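Local coordinates for capsid protein (Macrobrachium rosenbergii nodavirus, PDB 5YKV), which forms the protruding domain of the nodavirus capsid, a beta-strand-rich module that pairs as a dimer here and probably builds the spikes on the particle surface, at the interface of chains A and B. Residues are numbered along the deposited sequence; one frame, centred on the assembly and turned at random. Chains: chain A/B, Capsid protein.

The interface of chains A and B. Residues chain A 6, 122-124; chain B 6, 122-124.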
loop_
_atom_site.group_PDB
_atom_site.type_symbol
_atom_site.label_atom_id
_atom_site.label_comp_id
_atom_site.label_asym_id
_atom_site.label_seq_id
_atom_site.Cartn_x
_atom_site.Cartn_y
_atom_site.Cartn_z
ATOM N N VAL A 6 -20.161 -13.695 -0.326
ATOM C CA VAL A 6 -19.829 -12.415 -0.888
ATOM C C VAL A 6 -20.240 -11.243 0.023
ATOM O O VAL A 6 -19.490 -10.288 0.214
ATOM C CB VAL A 6 -20.487 -12.419 -2.280
ATOM C CG1 VAL A 6 -21.136 -11.114 -2.664
ATOM C CG2 VAL A 6 -19.502 -12.909 -3.336
ATOM N N VAL A 122 -13.102 -14.150 1.077
ATOM C CA VAL A 122 -14.276 -14.339 0.365
ATOM C C VAL A 122 -14.105 -15.666 -0.383
ATOM O O VAL A 122 -12.972 -16.109 -0.683
ATOM C CB VAL A 122 -14.543 -13.153 -0.579
ATOM C CG1 VAL A 122 -13.503 -13.040 -1.687
ATOM C CG2 VAL A 122 -15.943 -13.245 -1.169
ATOM N N GLY A 123 -15.222 -16.346 -0.631
ATOM C CA GLY A 123 -15.168 -17.712 -1.151
ATOM C C GLY A 123 -14.231 -18.598 -0.344
ATOM O O GLY A 123 -14.244 -18.601 0.902
ATOM N N ASN A 124 -13.366 -19.301 -1.072
ATOM C CA ASN A 124 -12.281 -20.082 -0.487
ATOM C C ASN A 124 -10.943 -19.337 -0.606
ATOM O O ASN A 124 -9.909 -19.909 -0.386
ATOM C CB ASN A 124 -12.208 -21.473 -1.127
ATOM C CG ASN A 124 -13.402 -22.310 -0.717
ATOM O OD1 ASN A 124 -13.606 -22.568 0.476
ATOM N ND2 ASN A 124 -14.231 -22.665 -1.683
ATOM N N VAL B 6 -16.987 -15.902 -7.311
ATOM C CA VAL B 6 -15.829 -15.932 -6.456
ATOM C C VAL B 6 -14.599 -16.459 -7.224
ATOM O O VAL B 6 -13.508 -15.937 -7.058
ATOM C CB VAL B 6 -16.101 -16.743 -5.179
ATOM C CG1 VAL B 6 -14.807 -16.956 -4.415
ATOM C CG2 VAL B 6 -17.134 -16.073 -4.287
ATOM N N VAL B 122 -15.516 -8.741 -6.823
ATOM C CA VAL B 122 -16.162 -9.982 -6.507
ATOM C C VAL B 122 -17.586 -9.675 -6.017
ATOM O O VAL B 122 -17.863 -8.609 -5.422
ATOM C CB VAL B 122 -15.348 -10.750 -5.447
ATOM C CG1 VAL B 122 -15.483 -10.118 -4.075
ATOM C CG2 VAL B 122 -15.741 -12.225 -5.382
ATOM N N GLY B 123 -18.517 -10.604 -6.250
ATOM C CA GLY B 123 -19.895 -10.321 -5.910
ATOM C C GLY B 123 -20.347 -9.027 -6.570
ATOM O O GLY B 123 -20.143 -8.847 -7.734
ATOM N N ASN B 124 -20.951 -8.126 -5.796
ATOM C CA ASN B 124 -21.353 -6.828 -6.282
ATOM C C ASN B 124 -20.402 -5.763 -5.708
ATOM O O ASN B 124 -20.712 -4.583 -5.724
ATOM C CB ASN B 124 -22.819 -6.548 -5.910
ATOM C CG ASN B 124 -23.847 -7.247 -6.792
ATOM O OD1 ASN B 124 -23.609 -7.534 -7.964
ATOM N ND2 ASN B 124 -25.014 -7.527 -6.244
#
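Two reciprocal valine-to-glycine contacts, related by the two-fold axis, form the core of this apolar patch between the P-domains. Each joins the start of the 3-10 helix 6-8 of one chain to the loop that follows strand 114-121 of the other. In one half, the flank of methyl CG1 of B:Val6 lies against the alpha carbon of A:Gly123, with CG1 to CA at 3.4 Å. That methyl lies anti to its own backbone N (chi1 170°), while CG2 reaches the same A:Gly123 CA at 4.0 Å, so the fork lies broadside over the glycine. The twin is more even: A:Val6 CG1 is 3.6 Å from B:Gly123 CA, and its CG2 is nearly as near, at 3.7 Å. Here chi1 is 139°, turned somewhat from the other copy, a difference that may reflect the limits of the model at this resolution.

Methyl-to-methyl packing links the two halves. CG2 of A:Val6 and CG2 of B:Val6 meet tip to tip at 4.1 Å, and CG1 of A:Val122 faces CG1 of B:Val122 at 4.3 Å, a looser approach.

Polar groups add no bonding pair within the patch. Glycine's lack of a side chain leaves its alpha carbon open to the valine, and the positive phi (50° in A:Gly123), which suits glycine, probably helps present it. With 181 Å² hidden in total, this small hydrophobic clasp joins the terminal segments and probably helps hold the P-domains together, if the deposited pair is the one used on the particle.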